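Local atomic coordinates of N-formylglutamate amidohydrolase (Ralstonia eutropha, PDB entry 2Q7S), a protein that binds a zinc ion and probably acts as a hydrolase of the N-formylglutamate amidohydrolase family. Residues L73-P78 and R146-A151; V80-N85 and R139-Y144; V166-L171 and Q232-I237; D192-D197 and N225-G230. All coordinates share one frame; numbering follows the deposited sequence. Where two conformers were deposited one is given.

How the contacts relate
Contacts 1, 3 and 4 reach one mixed seven-stranded sheet, and contact 2 joins a loop to helix 134-163; the zinc ion is held by H32, D55 and H172. Contacts 1 and 2 share helix 134-163, their centres about 8 Å apart, and contact 2 is nested within the chain loop that contact 1 closes. In contact 3, N170 OD1 probably accepts a hydrogen bond of 2.9 Å from N85 ND2 of contact 2 and is also bonded to H172. Contact 4 lies within the loop closed by contact 3, centres about 13 Å apart, and brings the Y228 side chain to about 7 Å from the zinc. Contacts 1 and 4, about 22 Å apart between centres, occupy opposite sides of the chain's centre.

Contact 1 of 4, residues L73-P78 and R146-A151; sequences LAATFP and RPYHAA
The hydroxyl of Y148 is hydrogen-bonded to D29 OD2 on the neighbouring strand 26-30, and this polar tip lies at the end of a ring that L73 covers on one face and the A75 backbone meets at its edge. The arrangement is helix-on-sheet packing in an alpha/beta fold: residues 146-151 of helix 134-163 run nearly antiparallel to 73-75 of strand 71-75, at 169° and with 9.4 Å between these segment axes. In Y148, CB points toward the strand, and CG is anti to the backbone N (chi1 -178°). There the L73 side chain crosses the ring obliquely. L73 CD2 stands over one ring face, 3.8 Å from the centroid and 16° off the normal, a CH-pi contact, while L73 CG approaches Y148 CE1 at 3.6 Å. The same CE1 meets the strand backbone at the ring edge, 3.4 Å from A75 N, with A74 C also close to the ring plane. A75 CB adds an apolar touch to CE1. The two methyls of L73 divide their work, since CD1 reaches A151 CB at 3.9 Å, about one helical turn beyond Y148. F14 of the edge strand 14-17 also lies against both L73 and A151. Just past the strand, F77 comes close enough that Y148 CB lies at its ring edge, 4.2 Å from F77 CZ. Within its own segment, A75 CB sits over one face of the F77 ring, offset toward the rim, 3.8 Å above its plane.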
loop_
_atom_site.group_PDB
_atom_site.type_symbol
_atom_site.label_atom_id
_atom_site.label_comp_id
_atom_site.label_asym_id
_atom_site.label_seq_id
_atom_site.Cartn_x
_atom_site.Cartn_y
_atom_site.Cartn_z
ATOM N N LEU A 73 0.272 7.035 7.450
ATOM C CA LEU A 73 -1.130 6.991 7.086
ATOM C C LEU A 73 -1.661 5.556 6.784
ATOM O O LEU A 73 -1.071 4.790 6.052
ATOM C CB LEU A 73 -1.357 7.886 5.881
ATOM C CG LEU A 73 -2.758 7.864 5.188
ATOM C CD1 LEU A 73 -3.894 8.507 6.059
ATOM C CD2 LEU A 73 -2.687 8.574 3.863
ATOM N N ALA A 74 -2.821 5.220 7.352
ATOM C CA ALA A 74 -3.405 3.924 7.069
ATOM C C ALA A 74 -4.925 3.962 6.882
ATOM O O ALA A 74 -5.636 4.599 7.671
ATOM C CB ALA A 74 -2.999 2.947 8.160
ATOM N N ALA A 75 -5.411 3.255 5.854
ATOM C CA ALA A 75 -6.858 3.099 5.591
ATOM C C ALA A 75 -7.591 2.232 6.623
ATOM O O ALA A 75 -7.072 1.205 7.064
ATOM C CB ALA A 75 -7.102 2.524 4.197
ATOM N N THR A 76 -8.793 2.628 7.017
ATOM C CA THR A 76 -9.576 1.817 7.960
ATOM C C THR A 76 -10.648 1.005 7.196
ATOM O O THR A 76 -11.154 -0.003 7.682
ATOM C CB THR A 76 -10.258 2.662 9.081
ATOM O OG1 THR A 76 -11.015 3.686 8.481
ATOM C CG2 THR A 76 -9.256 3.319 10.048
ATOM N N PHE A 77 -10.966 1.452 5.989
ATOM C CA PHE A 77 -11.892 0.748 5.122
ATOM C C PHE A 77 -11.140 -0.316 4.348
ATOM O O PHE A 77 -9.928 -0.173 4.134
ATOM C CB PHE A 77 -12.581 1.691 4.159
ATOM C CG PHE A 77 -11.653 2.533 3.372
ATOM C CD1 PHE A 77 -11.194 3.756 3.908
ATOM C CD2 PHE A 77 -11.213 2.137 2.110
ATOM C CE1 PHE A 77 -10.311 4.511 3.268
ATOM C CE2 PHE A 77 -10.328 2.950 1.434
ATOM C CZ PHE A 77 -9.895 4.132 1.988
ATOM N N PRO A 78 -11.861 -1.340 3.855
ATOM C CA PRO A 78 -11.175 -2.400 3.149
ATOM C C PRO A 78 -10.895 -2.035 1.700
ATOM O O PRO A 78 -11.729 -1.397 1.023
ATOM C CB PRO A 78 -12.132 -3.598 3.271
ATOM C CG PRO A 78 -13.386 -3.068 4.001
ATOM C CD PRO A 78 -13.319 -1.589 3.901
ATOM N N ARG A 146 -11.232 9.879 -1.275
ATOM C CA ARG A 146 -10.789 11.267 -1.346
ATOM C C ARG A 146 -10.156 11.751 -0.030
ATOM O O ARG A 146 -9.111 12.370 -0.047
ATOM C CB ARG A 146 -11.924 12.177 -1.798
ATOM C CG ARG A 146 -12.331 12.003 -3.306
ATOM C CD ARG A 146 -13.178 13.196 -3.757
ATOM N NE ARG A 146 -13.984 12.864 -4.913
ATOM C CZ ARG A 146 -13.573 12.931 -6.174
ATOM N NH1 ARG A 146 -12.344 13.279 -6.454
ATOM N NH2 ARG A 146 -14.404 12.612 -7.149
ATOM N N PRO A 147 -10.794 11.483 1.125
ATOM C CA PRO A 147 -10.133 11.800 2.397
ATOM C C PRO A 147 -8.796 11.146 2.599
ATOM O O PRO A 147 -7.851 11.819 3.034
ATOM C CB PRO A 147 -11.142 11.306 3.434
ATOM C CG PRO A 147 -12.396 11.380 2.780
ATOM C CD PRO A 147 -12.139 10.972 1.370
ATOM N N TYR A 148 -8.716 9.835 2.320
ATOM C CA TYR A 148 -7.467 9.136 2.388
ATOM C C TYR A 148 -6.435 9.827 1.513
ATOM O O TYR A 148 -5.325 10.157 1.971
ATOM C CB TYR A 148 -7.624 7.670 1.967
ATOM C CG TYR A 148 -6.329 6.876 2.073
ATOM C CD1 TYR A 148 -5.998 6.223 3.244
ATOM C CD2 TYR A 148 -5.434 6.805 1.008
ATOM C CE1 TYR A 148 -4.804 5.509 3.359
ATOM C CE2 TYR A 148 -4.276 6.053 1.105
ATOM C CZ TYR A 148 -3.953 5.439 2.298
ATOM O OH TYR A 148 -2.787 4.704 2.432
ATOM N N HIS A 149 -6.765 10.052 0.244
ATOM C CA HIS A 149 -5.784 10.674 -0.647
ATOM C C HIS A 149 -5.446 12.130 -0.339
ATOM O O HIS A 149 -4.247 12.523 -0.406
ATOM C CB HIS A 149 -6.106 10.434 -2.132
ATOM C CG HIS A 149 -5.394 9.235 -2.638
ATOM N ND1 HIS A 149 -4.159 9.315 -3.237
ATOM C CD2 HIS A 149 -5.643 7.914 -2.452
ATOM C CE1 HIS A 149 -3.700 8.090 -3.451
ATOM N NE2 HIS A 149 -4.570 7.220 -2.966
ATOM N N ALA A 150 -6.431 12.919 0.076
ATOM C CA ALA A 150 -6.129 14.276 0.607
ATOM C C ALA A 150 -5.098 14.244 1.776
ATOM O O ALA A 150 -4.195 15.101 1.835
ATOM C CB ALA A 150 -7.391 15.021 1.033
ATOM N N ALA A 151 -5.205 13.240 2.650
ATOM C CA ALA A 151 -4.311 13.129 3.835
ATOM C C ALA A 151 -2.920 12.810 3.330
ATOM O O ALA A 151 -1.957 13.401 3.809
ATOM C CB ALA A 151 -4.766 12.047 4.801
#

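Contact 2 of 4, residues V80-N85 and R139-Y144; sequences VYIDPN and RRINRY
R140 and Y81 carry the polar part of this junction between helix 134-163 and the loop that follows strand 71-75. R140 NH1 donates to Y81 O at 2.7 Å, in the carbonyl plane and on a lone pair, although the N-H...O angle of 140° is far from straight. A water that donates to V80 O also receives a weak bond from NH1, and R140 NH2 is hydrogen-bonded to Y128 OH.

The stacking joins the same two residues. The R140 chain, extended from CG to NE, lies across the Y81 ring with CD over its centre, 3.8 Å from the centroid, and the guanidinium rests nearly flat on the ring, planes 9° apart, as an off-centre cation-pi pair. The edge of Y81, whose OH is hydrogen-bonded to D40, in turn points into the face of Y144, a T-shaped pair with centroids 5.1 Å apart and planes at 84°.

Aliphatic contacts complete the set. I82 CD1 meets I141 CG1 at 3.6 Å, and I82 CG2 touches Y144 CB at 3.9 Å.

One arginine both satisfies a backbone carbonyl and covers an aromatic face, and its positive charge is probably stabilised by both.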
loop_
_atom_site.group_PDB
_atom_site.type_symbol
_atom_site.label_atom_id
_atom_site.label_comp_id
_atom_site.label_asym_id
_atom_site.label_seq_id
_atom_site.Cartn_x
_atom_site.Cartn_y
_atom_site.Cartn_z
ATOM N N VAL A 80 -10.913 -3.992 -0.774
ATOM C CA VAL A 80 -11.900 -4.691 -1.595
ATOM C C VAL A 80 -13.216 -3.910 -1.710
ATOM O O VAL A 80 -14.064 -4.236 -2.549
ATOM C CB VAL A 80 -12.201 -6.109 -1.055
ATOM C CG1 VAL A 80 -13.296 -6.761 -1.876
ATOM C CG2 VAL A 80 -10.925 -6.962 -1.066
ATOM N N TYR A 81 -13.386 -2.900 -0.862
ATOM C CA TYR A 81 -14.514 -1.961 -0.937
ATOM C C TYR A 81 -14.201 -0.798 -1.866
ATOM O O TYR A 81 -14.954 -0.494 -2.815
ATOM C CB TYR A 81 -14.844 -1.462 0.447
ATOM C CG TYR A 81 -16.029 -0.529 0.560
ATOM C CD1 TYR A 81 -17.340 -1.008 0.449
ATOM C CD2 TYR A 81 -15.846 0.823 0.830
ATOM C CE1 TYR A 81 -18.431 -0.166 0.611
ATOM C CE2 TYR A 81 -16.941 1.682 0.946
ATOM C CZ TYR A 81 -18.222 1.183 0.870
ATOM O OH TYR A 81 -19.305 2.022 1.024
ATOM N N ILE A 82 -13.090 -0.125 -1.590
ATOM C CA ILE A 82 -12.474 0.735 -2.561
ATOM C C ILE A 82 -10.993 0.764 -2.297
ATOM O O ILE A 82 -10.563 0.753 -1.150
ATOM C CB ILE A 82 -13.117 2.128 -2.587
ATOM C CG1 ILE A 82 -12.545 2.955 -3.744
ATOM C CG2 ILE A 82 -13.051 2.825 -1.221
ATOM C CD1 ILE A 82 -13.384 4.294 -4.026
ATOM N N ASP A 83 -10.214 0.744 -3.364
ATOM C CA ASP A 83 -8.766 0.543 -3.261
ATOM C C ASP A 83 -8.065 1.878 -3.465
ATOM O O ASP A 83 -7.965 2.316 -4.605
ATOM C CB ASP A 83 -8.298 -0.411 -4.336
ATOM C CG ASP A 83 -6.858 -0.772 -4.207
ATOM O OD1 ASP A 83 -6.094 -0.035 -3.541
ATOM O OD2 ASP A 83 -6.488 -1.835 -4.753
ATOM N N PRO A 84 -7.526 2.480 -2.380
ATOM C CA PRO A 84 -6.857 3.765 -2.562
ATOM C C PRO A 84 -5.588 3.776 -3.409
ATOM O O PRO A 84 -5.145 4.866 -3.734
ATOM C CB PRO A 84 -6.522 4.217 -1.135
ATOM C CG PRO A 84 -7.132 3.252 -0.230
ATOM C CD PRO A 84 -7.472 2.042 -0.975
ATOM N N ASN A 85 -5.008 2.604 -3.710
ATOM C CA ASN A 85 -3.805 2.519 -4.531
ATOM C C ASN A 85 -4.119 2.448 -5.978
ATOM O O ASN A 85 -3.244 2.143 -6.799
ATOM C CB ASN A 85 -2.935 1.297 -4.150
ATOM C CG ASN A 85 -1.561 1.707 -3.666
ATOM O OD1 ASN A 85 -1.388 2.821 -3.174
ATOM N ND2 ASN A 85 -0.584 0.868 -3.895
ATOM N N ARG A 139 -20.056 7.611 -4.202
ATOM C CA ARG A 139 -20.110 7.815 -2.760
ATOM C C ARG A 139 -18.968 7.141 -2.036
ATOM O O ARG A 139 -18.354 7.728 -1.113
ATOM C CB ARG A 139 -21.488 7.419 -2.215
ATOM C CG ARG A 139 -22.553 8.424 -2.612
ATOM C CD ARG A 139 -23.831 8.241 -1.813
ATOM N NE ARG A 139 -24.529 7.025 -2.196
ATOM C CZ ARG A 139 -25.476 6.949 -3.125
ATOM N NH1 ARG A 139 -25.867 8.035 -3.782
ATOM N NH2 ARG A 139 -26.030 5.773 -3.389
ATOM N N ARG A 140 -18.610 5.926 -2.473
ATOM C CA ARG A 140 -17.360 5.311 -1.989
ATOM C C ARG A 140 -16.191 6.249 -2.184
ATOM O O ARG A 140 -15.380 6.455 -1.255
ATOM C CB ARG A 140 -17.018 3.944 -2.669
ATOM C CG ARG A 140 -18.080 2.913 -2.412
ATOM C CD ARG A 140 -17.671 1.558 -2.850
ATOM N NE ARG A 140 -18.800 0.620 -2.813
ATOM C CZ ARG A 140 -18.669 -0.681 -3.036
ATOM N NH1 ARG A 140 -17.470 -1.175 -3.309
ATOM N NH2 ARG A 140 -19.728 -1.477 -3.023
ATOM N N ILE A 141 -16.065 6.768 -3.393
ATOM C CA ILE A 141 -14.945 7.655 -3.707
ATOM C C ILE A 141 -14.929 8.864 -2.782
ATOM O O ILE A 141 -13.902 9.156 -2.221
ATOM C CB ILE A 141 -14.921 8.113 -5.187
ATOM C CG1 ILE A 141 -14.591 6.940 -6.113
ATOM C CG2 ILE A 141 -13.858 9.239 -5.376
ATOM C CD1 ILE A 141 -14.904 7.147 -7.604
ATOM N N ASN A 142 -16.077 9.542 -2.591
ATOM C CA ASN A 142 -16.123 10.746 -1.764
ATOM C C ASN A 142 -15.853 10.509 -0.272
ATOM O O ASN A 142 -15.147 11.282 0.362
ATOM C CB ASN A 142 -17.479 11.464 -1.935
ATOM C CG ASN A 142 -17.675 11.982 -3.317
ATOM O OD1 ASN A 142 -16.695 12.193 -4.032
ATOM N ND2 ASN A 142 -18.932 12.187 -3.717
ATOM N N ARG A 143 -16.451 9.453 0.278
ATOM C CA ARG A 143 -16.397 9.194 1.690
ATOM C C ARG A 143 -15.101 8.538 2.156
ATOM O O ARG A 143 -14.711 8.766 3.284
ATOM C CB ARG A 143 -17.564 8.310 2.120
ATOM C CG ARG A 143 -18.908 8.871 1.799
ATOM C CD ARG A 143 -19.989 7.743 1.856
ATOM N NE ARG A 143 -21.336 8.248 1.666
ATOM C CZ ARG A 143 -22.433 7.493 1.639
ATOM N NH1 ARG A 143 -22.349 6.175 1.778
ATOM N NH2 ARG A 143 -23.619 8.061 1.457
ATOM N N TYR A 144 -14.466 7.700 1.322
ATOM C CA TYR A 144 -13.337 6.919 1.744
ATOM C C TYR A 144 -12.052 7.268 0.974
ATOM O O TYR A 144 -11.018 7.570 1.569
ATOM C CB TYR A 144 -13.654 5.413 1.700
ATOM C CG TYR A 144 -14.844 5.007 2.504
ATOM C CD1 TYR A 144 -14.727 4.645 3.828
ATOM C CD2 TYR A 144 -16.118 5.013 1.945
ATOM C CE1 TYR A 144 -15.834 4.285 4.554
ATOM C CE2 TYR A 144 -17.220 4.656 2.674
ATOM C CZ TYR A 144 -17.074 4.294 3.956
ATOM O OH TYR A 144 -18.171 3.940 4.652
HETATM O O HOH W 1 -15.911 -4.001 -4.315
HETATM O O HOH W 2 -20.158 4.666 0.351
#

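Contact 3 of 4, residues V166-L171 and Q232-I237; sequences VWHLNL and QLIAQI
This is helix-on-strand packing at the middle of the fold, where H168 and N170 of strand 166-174, which point toward the helix, meet L233, I234 and I237 of the short helix 233-237. The segment axes are 10.1 Å apart and almost exactly antiparallel, at 175°. All the contacts are van der Waals, I237 packing mainly on H168 and I234 mainly on N170. I237 crosses the imidazole of H168 at about a right angle: its CD1 lies 3.5 Å from H168 ND1, and its CG2 is 3.8 Å from H168 CB. For I234, chi2 of -59° turns CD1 toward N170, where it sits 3.4 Å from CB. L233 CD2 touches N170 more loosely, 4.1 Å from ND2.

The polar ends work elsewhere: H168 ND1 is bonded to S246 OG, D29 OD1 takes bonds from both H168 NE2 and N170 ND2, and N170 OD1 is bonded to N85 ND2 and to NE2 of the zinc ligand H172. N170 therefore belongs to the metal's second shell, and I234 and L233 of the helix touch it.

The strand itself runs between strands 26-30 and 244-252; I234 also leans on S246 and Q248 of the latter, while L233 rests on H149 and L152 of helix 134-163.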
loop_
_atom_site.group_PDB
_atom_site.type_symbol
_atom_site.label_atom_id
_atom_site.label_comp_id
_atom_site.label_asym_id
_atom_site.label_seq_id
_atom_site.Cartn_x
_atom_site.Cartn_y
_atom_site.Cartn_z
ATOM N N VAL A 166 11.293 14.680 -0.312
ATOM C CA VAL A 166 10.413 13.759 0.363
ATOM C C VAL A 166 10.724 12.312 -0.077
ATOM O O VAL A 166 11.119 12.021 -1.220
ATOM C CB VAL A 166 8.910 14.139 0.111
ATOM C CG1 VAL A 166 8.548 14.006 -1.368
ATOM C CG2 VAL A 166 7.970 13.334 1.012
ATOM N N TRP A 167 10.546 11.412 0.853
ATOM C CA TRP A 167 10.687 9.975 0.615
ATOM C C TRP A 167 9.401 9.329 1.078
ATOM O O TRP A 167 9.057 9.394 2.272
ATOM C CB TRP A 167 11.895 9.412 1.372
ATOM C CG TRP A 167 13.241 9.807 0.784
ATOM C CD1 TRP A 167 13.992 9.096 -0.090
ATOM C CD2 TRP A 167 13.958 11.029 1.022
ATOM N NE1 TRP A 167 15.140 9.775 -0.394
ATOM C CE2 TRP A 167 15.144 10.967 0.267
ATOM C CE3 TRP A 167 13.701 12.176 1.790
ATOM C CZ2 TRP A 167 16.066 11.999 0.245
ATOM C CZ3 TRP A 167 14.620 13.201 1.784
ATOM C CH2 TRP A 167 15.795 13.107 1.015
ATOM N N HIS A 168 8.653 8.789 0.107
ATOM C CA HIS A 168 7.383 8.149 0.324
ATOM C C HIS A 168 7.548 6.613 0.251
ATOM O O HIS A 168 8.121 6.129 -0.700
ATOM C CB HIS A 168 6.431 8.614 -0.749
ATOM C CG HIS A 168 5.178 7.818 -0.813
ATOM N ND1 HIS A 168 4.702 7.274 -1.979
ATOM C CD2 HIS A 168 4.307 7.466 0.155
ATOM C CE1 HIS A 168 3.565 6.643 -1.733
ATOM N NE2 HIS A 168 3.302 6.757 -0.443
ATOM N N LEU A 169 7.063 5.883 1.264
ATOM C CA LEU A 169 6.981 4.398 1.254
ATOM C C LEU A 169 5.500 3.995 1.182
ATOM O O LEU A 169 4.694 4.405 1.988
ATOM C CB LEU A 169 7.667 3.764 2.446
ATOM C CG LEU A 169 9.123 4.147 2.788
ATOM C CD1 LEU A 169 9.673 3.358 4.006
ATOM C CD2 LEU A 169 10.035 3.987 1.564
ATOM N N ASN A 170 5.169 3.225 0.166
ATOM C CA ASN A 170 3.858 2.635 -0.051
ATOM C C ASN A 170 3.927 1.153 0.411
ATOM O O ASN A 170 4.682 0.356 -0.143
ATOM C CB ASN A 170 3.542 2.792 -1.568
ATOM C CG ASN A 170 2.134 2.418 -1.927
ATOM O OD1 ASN A 170 1.917 1.438 -2.646
ATOM N ND2 ASN A 170 1.175 3.185 -1.467
ATOM N N LEU A 171 3.166 0.787 1.444
ATOM C CA LEU A 171 3.432 -0.388 2.216
ATOM C C LEU A 171 2.381 -1.453 1.986
ATOM O O LEU A 171 1.190 -1.161 2.091
ATOM C CB LEU A 171 3.460 -0.001 3.737
ATOM C CG LEU A 171 4.442 1.113 4.127
ATOM C CD1 LEU A 171 4.326 1.504 5.623
ATOM C CD2 LEU A 171 5.862 0.749 3.783
ATOM N N GLN A 232 1.056 3.027 -9.896
ATOM C CA GLN A 232 0.889 4.261 -10.731
ATOM C C GLN A 232 0.983 5.454 -9.822
ATOM O O GLN A 232 1.665 6.422 -10.142
ATOM C CB GLN A 232 -0.405 4.338 -11.562
ATOM C CG GLN A 232 -0.560 5.626 -12.441
ATOM C CD GLN A 232 0.600 5.854 -13.461
ATOM O OE1 GLN A 232 1.008 4.922 -14.166
ATOM N NE2 GLN A 232 1.111 7.107 -13.548
ATOM N N LEU A 233 0.346 5.358 -8.661
ATOM C CA LEU A 233 0.609 6.309 -7.589
ATOM C C LEU A 233 2.136 6.539 -7.414
ATOM O O LEU A 233 2.583 7.659 -7.258
ATOM C CB LEU A 233 -0.063 5.862 -6.262
ATOM C CG LEU A 233 0.180 6.800 -5.106
ATOM C CD1 LEU A 233 -0.425 8.242 -5.385
ATOM C CD2 LEU A 233 -0.334 6.195 -3.839
ATOM N N ILE A 234 2.930 5.483 -7.517
ATOM C CA ILE A 234 4.376 5.544 -7.254
ATOM C C ILE A 234 5.098 6.378 -8.307
ATOM O O ILE A 234 5.999 7.124 -7.980
ATOM C CB ILE A 234 5.009 4.106 -7.190
ATOM C CG1 ILE A 234 4.174 3.151 -6.300
ATOM C CG2 ILE A 234 6.459 4.159 -6.809
ATOM C CD1 ILE A 234 4.010 3.639 -4.780
ATOM N N ALA A 235 4.661 6.257 -9.567
ATOM C CA ALA A 235 5.181 7.042 -10.691
ATOM C C ALA A 235 4.822 8.536 -10.539
ATOM O O ALA A 235 5.567 9.412 -10.994
ATOM C CB ALA A 235 4.639 6.515 -11.977
ATOM N N GLN A 236 3.675 8.809 -9.912
ATOM C CA GLN A 236 3.166 10.159 -9.758
ATOM C C GLN A 236 3.837 10.883 -8.637
ATOM O O GLN A 236 4.097 12.079 -8.739
ATOM C CB GLN A 236 1.683 10.106 -9.436
ATOM C CG GLN A 236 0.873 9.709 -10.607
ATOM C CD GLN A 236 -0.570 9.645 -10.285
ATOM O OE1 GLN A 236 -0.961 9.470 -9.107
ATOM N NE2 GLN A 236 -1.399 9.788 -11.324
ATOM N N ILE A 237 4.068 10.163 -7.541
ATOM C CA ILE A 237 4.728 10.740 -6.358
ATOM C C ILE A 237 6.263 10.794 -6.572
ATOM O O ILE A 237 6.896 11.853 -6.378
ATOM C CB ILE A 237 4.351 10.015 -5.083
ATOM C CG1 ILE A 237 2.895 10.279 -4.713
ATOM C CG2 ILE A 237 5.240 10.456 -3.886
ATOM C CD1 ILE A 237 2.427 9.453 -3.496
#

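Contact 4 of 4, residues D192-D197 and N225-G230; sequences DFVLGD and NDPYKG
The side-chain amide of N225 clasps D197 at two points. N225 ND2 donates to D197 OD1 at 2.8 Å, nearly straight at 162° and with D197 OD1 in the plane of the N225 amide, reaching the carboxylate on the syn side but 33° out of its plane. In return D197 N donates to N225 OD1 at 3.2 Å. D197 CG lies between the backbone N and the carbonyl carbon (chi1 65°). N225 N adds a backbone bond to L195 O, 2.9 Å long. Together these three bonds fasten the loop after edge strand 222-224 to the end of the adjacent parallel strand 193-196.

Further out the backbones close up at G196, whose CA is 3.4 Å from Y228 O; with no side chain between them, the two chains can run this near. V194 packs against the loop. Both of its methyls lie 3.3 Å from D226 O, CG2 also meets CD of the cis proline P227 at 4.1 Å, and CG1 approaches Y228 CB at 4.0 Å. M174 of strand 166-174 touches both V194 and Y228, whose side chain is about 7 Å from the zinc.

N225 gives an N-H and accepts one, which would hold the amide in one orientation, and D197 OD1, which also accepts from G200 N, is gripped by two N-H donors that would help stabilise its negative charge.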
loop_
_atom_site.group_PDB
_atom_site.type_symbol
_atom_site.label_atom_id
_atom_site.label_comp_id
_atom_site.label_asym_id
_atom_site.label_seq_id
_atom_site.Cartn_x
_atom_site.Cartn_y
_atom_site.Cartn_z
ATOM N N ASP A 192 10.851 -12.488 0.035
ATOM C CA ASP A 192 10.225 -12.112 1.259
ATOM C C ASP A 192 9.766 -10.653 1.187
ATOM O O ASP A 192 8.741 -10.312 1.768
ATOM C CB ASP A 192 11.186 -12.305 2.430
ATOM C CG ASP A 192 11.529 -13.741 2.679
ATOM O OD1 ASP A 192 10.653 -14.582 2.493
ATOM O OD2 ASP A 192 12.661 -14.013 3.105
ATOM N N PHE A 193 10.572 -9.811 0.532
ATOM C CA PHE A 193 10.303 -8.378 0.278
ATOM C C PHE A 193 10.429 -8.158 -1.203
ATOM O O PHE A 193 11.394 -8.628 -1.807
ATOM C CB PHE A 193 11.328 -7.491 0.950
ATOM C CG PHE A 193 11.104 -7.333 2.417
ATOM C CD1 PHE A 193 11.512 -8.306 3.299
ATOM C CD2 PHE A 193 10.429 -6.217 2.911
ATOM C CE1 PHE A 193 11.253 -8.189 4.664
ATOM C CE2 PHE A 193 10.212 -6.080 4.304
ATOM C CZ PHE A 193 10.616 -7.059 5.146
ATOM N N VAL A 194 9.460 -7.471 -1.790
ATOM C CA VAL A 194 9.545 -6.964 -3.148
ATOM C C VAL A 194 9.500 -5.445 -3.070
ATOM O O VAL A 194 8.636 -4.867 -2.368
ATOM C CB VAL A 194 8.408 -7.513 -4.101
ATOM C CG1 VAL A 194 8.539 -6.949 -5.532
ATOM C CG2 VAL A 194 8.439 -9.049 -4.135
ATOM N N LEU A 195 10.453 -4.827 -3.759
ATOM C CA LEU A 195 10.605 -3.361 -3.804
ATOM C C LEU A 195 10.287 -2.888 -5.225
ATOM O O LEU A 195 10.948 -3.263 -6.151
ATOM C CB LEU A 195 12.044 -2.986 -3.448
ATOM C CG LEU A 195 12.541 -3.487 -2.110
ATOM C CD1 LEU A 195 14.028 -3.075 -1.878
ATOM C CD2 LEU A 195 11.633 -3.013 -0.971
ATOM N N GLY A 196 9.223 -2.107 -5.378
ATOM C CA GLY A 196 8.819 -1.581 -6.670
ATOM C C GLY A 196 9.112 -0.093 -6.759
ATOM O O GLY A 196 8.667 0.692 -5.933
ATOM N N ASP A 197 9.868 0.274 -7.795
ATOM C CA ASP A 197 10.194 1.657 -8.067
ATOM C C ASP A 197 10.133 1.917 -9.590
ATOM O O ASP A 197 10.847 2.779 -10.119
ATOM C CB ASP A 197 11.557 1.961 -7.445
ATOM C CG ASP A 197 12.737 1.138 -8.108
ATOM O OD1 ASP A 197 12.525 0.347 -9.066
ATOM O OD2 ASP A 197 13.902 1.347 -7.712
ATOM N N ASN A 225 11.214 -5.118 -8.340
ATOM C CA ASN A 225 10.362 -5.050 -9.555
ATOM C C ASN A 225 9.894 -6.389 -10.105
ATOM O O ASN A 225 9.663 -6.542 -11.316
ATOM C CB ASN A 225 11.051 -4.191 -10.615
ATOM C CG ASN A 225 11.259 -2.765 -10.121
ATOM O OD1 ASN A 225 10.296 -2.051 -9.910
ATOM N ND2 ASN A 225 12.502 -2.385 -9.857
ATOM N N ASP A 226 9.665 -7.322 -9.190
ATOM C CA ASP A 226 9.389 -8.730 -9.510
ATOM C C ASP A 226 8.574 -9.382 -8.364
ATOM O O ASP A 226 9.136 -9.695 -7.305
ATOM C CB ASP A 226 10.707 -9.458 -9.694
ATOM C CG ASP A 226 10.533 -10.891 -10.169
ATOM O OD1 ASP A 226 9.373 -11.326 -10.357
ATOM O OD2 ASP A 226 11.561 -11.582 -10.373
ATOM N N PRO A 227 7.248 -9.561 -8.553
ATOM C CA PRO A 227 6.405 -9.224 -9.703
ATOM C C PRO A 227 5.777 -7.816 -9.626
ATOM O O PRO A 227 5.095 -7.434 -10.557
ATOM C CB PRO A 227 5.308 -10.287 -9.645
ATOM C CG PRO A 227 5.149 -10.520 -8.145
ATOM C CD PRO A 227 6.450 -10.204 -7.491
ATOM N N TYR A 228 6.057 -7.062 -8.562
ATOM C CA TYR A 228 5.451 -5.758 -8.323
ATOM C C TYR A 228 6.403 -4.600 -8.557
ATOM O O TYR A 228 7.331 -4.378 -7.764
ATOM C CB TYR A 228 4.977 -5.654 -6.883
ATOM C CG TYR A 228 3.928 -6.658 -6.525
ATOM C CD1 TYR A 228 2.636 -6.503 -6.947
ATOM C CD2 TYR A 228 4.235 -7.766 -5.755
ATOM C CE1 TYR A 228 1.675 -7.414 -6.608
ATOM C CE2 TYR A 228 3.272 -8.682 -5.413
ATOM C CZ TYR A 228 2.001 -8.508 -5.847
ATOM O OH TYR A 228 1.027 -9.422 -5.495
ATOM N N LYS A 229 6.119 -3.835 -9.614
ATOM C CA LYS A 229 6.921 -2.683 -10.017
ATOM C C LYS A 229 6.416 -1.363 -9.459
ATOM O O LYS A 229 7.105 -0.364 -9.584
ATOM C CB LYS A 229 7.031 -2.580 -11.572
ATOM C CG LYS A 229 7.469 -3.841 -12.261
ATOM C CD LYS A 229 7.631 -3.678 -13.778
ATOM C CE LYS A 229 8.686 -4.648 -14.305
ATOM N NZ LYS A 229 9.118 -4.354 -15.723
ATOM N N GLY A 230 5.262 -1.336 -8.799
ATOM C CA GLY A 230 4.741 -0.072 -8.216
ATOM C C GLY A 230 3.426 0.304 -8.906
ATOM O O GLY A 230 3.417 0.194 -10.170
#